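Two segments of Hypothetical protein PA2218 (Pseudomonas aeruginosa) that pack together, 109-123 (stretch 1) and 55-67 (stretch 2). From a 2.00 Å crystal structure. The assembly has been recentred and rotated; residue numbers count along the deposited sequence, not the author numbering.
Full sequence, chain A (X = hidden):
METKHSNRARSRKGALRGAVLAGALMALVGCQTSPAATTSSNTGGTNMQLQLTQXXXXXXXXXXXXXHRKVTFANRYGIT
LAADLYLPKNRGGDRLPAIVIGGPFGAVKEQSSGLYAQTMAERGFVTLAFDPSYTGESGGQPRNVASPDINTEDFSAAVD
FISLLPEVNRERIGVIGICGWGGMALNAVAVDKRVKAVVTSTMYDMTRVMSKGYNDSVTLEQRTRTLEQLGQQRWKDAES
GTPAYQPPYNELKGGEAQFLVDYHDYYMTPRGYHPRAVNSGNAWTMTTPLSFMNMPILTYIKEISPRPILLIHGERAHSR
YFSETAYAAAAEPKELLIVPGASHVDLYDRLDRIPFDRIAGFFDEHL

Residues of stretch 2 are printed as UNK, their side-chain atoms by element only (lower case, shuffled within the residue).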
# COMPACT_ATOMS: atom_id res chain seq x y z
N LYS A 109 3.54 7.38 3.41
CA LYS A 109 2.85 7.30 4.68
C LYS A 109 2.11 8.56 5.12
O LYS A 109 1.19 8.48 5.94
CB LYS A 109 3.84 6.89 5.78
CG LYS A 109 4.96 7.91 6.03
CD LYS A 109 6.03 7.33 6.93
CE LYS A 109 7.08 8.37 7.33
NZ LYS A 109 7.72 9.03 6.15
N GLU A 110 2.49 9.72 4.60
CA GLU A 110 1.81 10.95 4.99
C GLU A 110 0.45 11.09 4.31
O GLU A 110 -0.34 11.98 4.65
CB GLU A 110 2.68 12.18 4.67
CG GLU A 110 3.98 12.27 5.48
CD GLU A 110 5.06 11.31 5.00
OE1 GLU A 110 4.90 10.70 3.92
OE2 GLU A 110 6.09 11.18 5.69
N GLN A 111 0.18 10.21 3.35
CA GLN A 111 -1.08 10.26 2.64
C GLN A 111 -2.09 9.27 3.24
O GLN A 111 -2.18 9.16 4.47
CB GLN A 111 -0.82 10.02 1.14
CG GLN A 111 0.02 11.15 0.53
CD GLN A 111 0.57 10.85 -0.86
OE1 GLN A 111 1.15 9.78 -1.09
NE2 GLN A 111 0.40 11.80 -1.78
N SER A 112 -2.84 8.57 2.40
CA SER A 112 -3.88 7.65 2.87
C SER A 112 -3.53 6.63 3.97
O SER A 112 -4.29 6.47 4.92
CB SER A 112 -4.49 6.91 1.68
OG SER A 112 -5.69 6.25 2.07
N SER A 113 -2.41 5.92 3.84
CA SER A 113 -2.05 4.93 4.85
C SER A 113 -1.94 5.58 6.24
O SER A 113 -2.35 4.99 7.24
CB SER A 113 -0.75 4.20 4.49
OG SER A 113 0.34 5.10 4.34
N GLY A 114 -1.39 6.78 6.28
CA GLY A 114 -1.25 7.48 7.54
C GLY A 114 -2.61 7.81 8.14
O GLY A 114 -2.82 7.65 9.34
N LEU A 115 -3.53 8.27 7.30
CA LEU A 115 -4.88 8.60 7.75
C LEU A 115 -5.54 7.35 8.33
O LEU A 115 -6.19 7.40 9.37
CB LEU A 115 -5.72 9.12 6.59
CG LEU A 115 -7.20 9.36 6.88
CD1 LEU A 115 -7.36 10.45 7.92
CD2 LEU A 115 -7.91 9.76 5.60
N TYR A 116 -5.36 6.22 7.65
CA TYR A 116 -5.92 4.95 8.13
C TYR A 116 -5.30 4.55 9.47
O TYR A 116 -6.01 4.19 10.41
CB TYR A 116 -5.67 3.83 7.12
CG TYR A 116 -6.72 3.66 6.06
CD1 TYR A 116 -6.90 4.62 5.05
CD2 TYR A 116 -7.52 2.53 6.03
CE1 TYR A 116 -7.85 4.43 4.03
CE2 TYR A 116 -8.47 2.33 5.03
CZ TYR A 116 -8.62 3.27 4.04
OH TYR A 116 -9.55 3.04 3.04
N ALA A 117 -3.98 4.61 9.55
CA ALA A 117 -3.26 4.25 10.77
C ALA A 117 -3.66 5.07 11.98
O ALA A 117 -3.88 4.53 13.07
CB ALA A 117 -1.74 4.36 10.54
N GLN A 118 -3.76 6.39 11.82
CA GLN A 118 -4.14 7.23 12.94
C GLN A 118 -5.58 6.96 13.36
O GLN A 118 -5.88 6.89 14.55
CB GLN A 118 -4.00 8.72 12.59
CG GLN A 118 -4.26 9.61 13.80
CD GLN A 118 -3.98 11.07 13.55
OE1 GLN A 118 -4.71 11.75 12.83
NE2 GLN A 118 -2.91 11.57 14.14
N THR A 119 -6.46 6.80 12.38
CA THR A 119 -7.87 6.54 12.64
C THR A 119 -8.05 5.22 13.38
O THR A 119 -8.83 5.14 14.33
CB THR A 119 -8.68 6.49 11.33
OG1 THR A 119 -8.51 7.72 10.63
CG2 THR A 119 -10.16 6.29 11.62
N MET A 120 -7.32 4.19 12.96
CA MET A 120 -7.45 2.90 13.63
C MET A 120 -6.81 2.94 15.01
O MET A 120 -7.21 2.19 15.91
CB MET A 120 -6.86 1.80 12.75
CG MET A 120 -7.69 1.53 11.49
SD MET A 120 -9.40 0.98 11.86
CE MET A 120 -9.07 -0.52 12.57
N ALA A 121 -5.83 3.81 15.19
CA ALA A 121 -5.18 3.96 16.49
C ALA A 121 -6.19 4.59 17.45
O ALA A 121 -6.17 4.34 18.65
CB ALA A 121 -3.95 4.84 16.38
N GLU A 122 -7.09 5.42 16.92
CA GLU A 122 -8.12 6.03 17.75
C GLU A 122 -9.14 4.95 18.10
O GLU A 122 -9.91 5.09 19.05
CB GLU A 122 -8.83 7.16 17.01
CG GLU A 122 -7.95 8.33 16.60
CD GLU A 122 -8.76 9.48 16.03
OE1 GLU A 122 -9.64 9.23 15.18
OE2 GLU A 122 -8.53 10.64 16.44
N ARG A 123 -9.14 3.88 17.31
CA ARG A 123 -10.06 2.77 17.53
C ARG A 123 -9.49 1.72 18.48
O ARG A 123 -10.05 0.64 18.62
CB ARG A 123 -10.42 2.10 16.19
CG ARG A 123 -10.97 3.05 15.13
CD ARG A 123 -12.25 3.72 15.60
NE ARG A 123 -12.71 4.75 14.66
CZ ARG A 123 -13.75 4.62 13.85
NH1 ARG A 123 -14.47 3.50 13.84
NH2 ARG A 123 -14.09 5.63 13.05
N UNK A 55 8.69 17.81 11.10
CA UNK A 55 7.57 18.68 10.77
C UNK A 55 6.34 17.80 10.54
O UNK A 55 6.46 16.72 9.95
o UNK A 55 9.88 21.39 11.56
o UNK A 55 8.06 22.19 10.62
c UNK A 55 7.87 19.47 9.49
c UNK A 55 9.01 21.38 10.66
c UNK A 55 9.11 20.33 9.57
N UNK A 56 5.18 18.24 11.02
CA UNK A 56 3.97 17.46 10.78
C UNK A 56 3.53 17.81 9.37
O UNK A 56 2.81 18.80 9.15
c UNK A 56 -0.33 13.93 11.62
c UNK A 56 1.45 15.62 11.93
c UNK A 56 0.50 17.36 10.90
c UNK A 56 2.23 14.67 12.61
c UNK A 56 2.87 17.81 11.79
c UNK A 56 0.46 13.03 12.29
c UNK A 56 1.63 16.99 11.56
n UNK A 56 -0.38 16.31 10.82
c UNK A 56 0.18 15.22 11.44
c UNK A 56 1.73 13.39 12.78
N UNK A 57 3.98 17.01 8.41
CA UNK A 57 3.65 17.24 7.01
C UNK A 57 2.65 16.21 6.48
O UNK A 57 2.65 15.90 5.29
o UNK A 57 5.51 15.13 7.21
c UNK A 57 4.94 17.21 6.17
o UNK A 57 6.26 15.50 5.19
c UNK A 57 5.61 15.84 6.19
N UNK A 58 1.79 15.70 7.36
CA UNK A 58 0.78 14.73 6.95
C UNK A 58 -0.35 15.45 6.21
O UNK A 58 -0.48 16.68 6.30
c UNK A 58 0.21 13.98 8.17
c UNK A 58 2.41 13.05 9.09
c UNK A 58 0.99 12.73 8.61
n UNK A 58 4.55 12.02 9.91
c UNK A 58 3.10 11.80 9.64
N UNK A 59 -1.15 14.69 5.48
CA UNK A 59 -2.26 15.24 4.72
C UNK A 59 -3.52 15.31 5.57
O UNK A 59 -4.61 15.57 5.07
o UNK A 59 -2.70 13.01 3.88
c UNK A 59 -2.56 14.38 3.48
c UNK A 59 -1.44 14.49 2.46
N UNK A 60 -3.36 15.08 6.87
CA UNK A 60 -4.46 15.12 7.82
C UNK A 60 -3.88 15.63 9.14
O UNK A 60 -2.69 15.51 9.39
c UNK A 60 -1.95 10.88 8.98
c UNK A 60 -3.32 11.99 7.34
c UNK A 60 -2.62 11.56 9.99
c UNK A 60 -3.99 12.68 8.35
c UNK A 60 -2.31 11.09 7.65
c UNK A 60 -5.03 13.71 8.00
c UNK A 60 -3.63 12.46 9.67
N UNK A 61 -4.73 16.21 10.00
CA UNK A 61 -4.25 16.74 11.29
C UNK A 61 -3.90 15.65 12.29
O UNK A 61 -4.49 14.57 12.28
c UNK A 61 -6.30 17.79 10.56
c UNK A 61 -6.17 16.47 9.85
c UNK A 61 -5.42 17.59 11.78
N UNK A 62 -2.95 15.96 13.16
CA UNK A 62 -2.53 15.03 14.20
C UNK A 62 -3.67 14.92 15.22
O UNK A 62 -4.23 15.93 15.63
c UNK A 62 -0.76 14.77 16.11
c UNK A 62 -1.26 15.55 14.89
c UNK A 62 -0.40 13.34 15.73
c UNK A 62 0.46 15.50 16.67
N UNK A 63 -4.00 13.70 15.60
CA UNK A 63 -5.07 13.45 16.56
C UNK A 63 -4.60 13.57 18.01
O UNK A 63 -3.56 13.03 18.39
o UNK A 63 -6.58 11.75 17.39
c UNK A 63 -5.67 12.06 16.35
N UNK A 64 -5.38 14.28 18.82
CA UNK A 64 -5.03 14.47 20.22
C UNK A 64 -5.23 13.19 21.03
O UNK A 64 -4.77 13.09 22.16
c UNK A 64 -5.87 15.60 20.82
N UNK A 65 -5.92 12.22 20.44
CA UNK A 65 -6.17 10.96 21.13
C UNK A 65 -5.09 9.91 20.90
O UNK A 65 -5.20 8.78 21.38
c UNK A 65 -10.02 10.53 20.87
c UNK A 65 -11.20 11.33 21.41
c UNK A 65 -7.53 10.40 20.69
n UNK A 65 -12.48 10.58 21.31
c UNK A 65 -8.71 11.26 21.08
N UNK A 66 -4.04 10.27 20.17
CA UNK A 66 -2.99 9.31 19.90
C UNK A 66 -1.59 9.84 20.18
O UNK A 66 -1.37 11.05 20.20
c UNK A 66 -3.05 8.85 18.42
c UNK A 66 -4.43 8.30 18.10
c UNK A 66 -1.99 7.81 18.15
N UNK A 67 -0.66 8.93 20.43
CA UNK A 67 0.73 9.27 20.68
C UNK A 67 1.45 8.88 19.40
O UNK A 67 1.34 7.74 18.94
o UNK A 67 2.06 7.00 24.01
c UNK A 67 1.24 7.90 24.30
o UNK A 67 0.85 8.10 25.47
c UNK A 67 1.29 8.45 21.84
c UNK A 67 0.68 8.78 23.19
O HOH W 1 6.33 12.70 7.84

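Position 55 carries three carbons, the last bearing two oxygens, and lies out of reach of the helix: Glu-55. Position 56 has one carbon leading into fused five- and six-membered rings with one nitrogen, which makes it Trp-56. Its CB points away, yet the far end of the indole comes back toward the Gln-118 side chain.

At position 57 two carbons end in a pair of oxygens, one of them 3.7 Å from Glu-110 CG; this is Asp-57. Asp-57 OD1 and Glu-110 OE2 lie 4.3 Å apart, and one water donates to both, at 2.6 Å from its oxygen to Asp-57 OD1 and 2.6 Å to Glu-110 OE2. Position 58 is four carbons in a row ending in nitrogen, the chain of Lys-58. Its NZ stands 4.6 Å from Glu-110 OE2, beyond salt-bridge range, but donates to the same water (2.8 Å from NZ to the water oxygen), so the solvent molecule joins all three charges.

Position 59 has one carbon carrying an oxygen and a carbon, the oxygen 2.7 Å from Glu-110 O. This is Thr-59, which grips that carbonyl twice: OG1 donates at 2.7 Å, and its backbone N donates to Glu-110 O at 2.9 Å. Position 60 shows one carbon and a six-carbon ring lying against the first helical turn, as close as 3.1 Å to Leu-115 N; it is Phe-60. Leu-115 CA sits over one ring face, 3.8 Å from the centroid, while Gln-111 O lies at the edge. Gly-114 leaves room here: an ideal CB on it would come 3.0 Å from Phe-60 CE2 and also clash with Lys-109 O. Trp-56 NE1 donates to Phe-60 O at 2.8 Å, tying the indole to the backbone of this loop.

Position 61 has three carbons closing onto the backbone nitrogen, hence Pro-61; its CB points away, while its backbone O approaches the side-chain amide of Gln-118. Position 62, four carbons forked at the second, is Leu-62, its CB pointing away but its tip returning to Gln-118. Position 63 has one carbon and one oxygen, and that oxygen is 2.4 Å from Glu-122 OE2: Ser-63, whose OG donates in a very short hydrogen bond.

Position 64, a lone carbon facing away, is Ala-64. Position 65 repeats four carbons and a nitrogen; Lys-65 starts toward the helix, then leads its amine away, and its N donates to Ser-63 OG at 3.2 Å. Position 66, a carbon carrying two carbons, is Val-66, with CG2 3.9 Å from Ala-121 CB; it closes a type I turn begun at Ser-63. Position 67 ends three carbons in two oxygens, out of reach: Glu-67.

The contact reads as a loop fastened along a helix. Thr-59 binds a carbonyl just before the helix, Phe-60 packs on its first turn, Gln-118 fills the middle, and Ser-63 and Val-66 meet its last turn. Polar fixings and apolar packing share the contact.

Stretch 2 (55-67) EWDKTFPLSAKVE
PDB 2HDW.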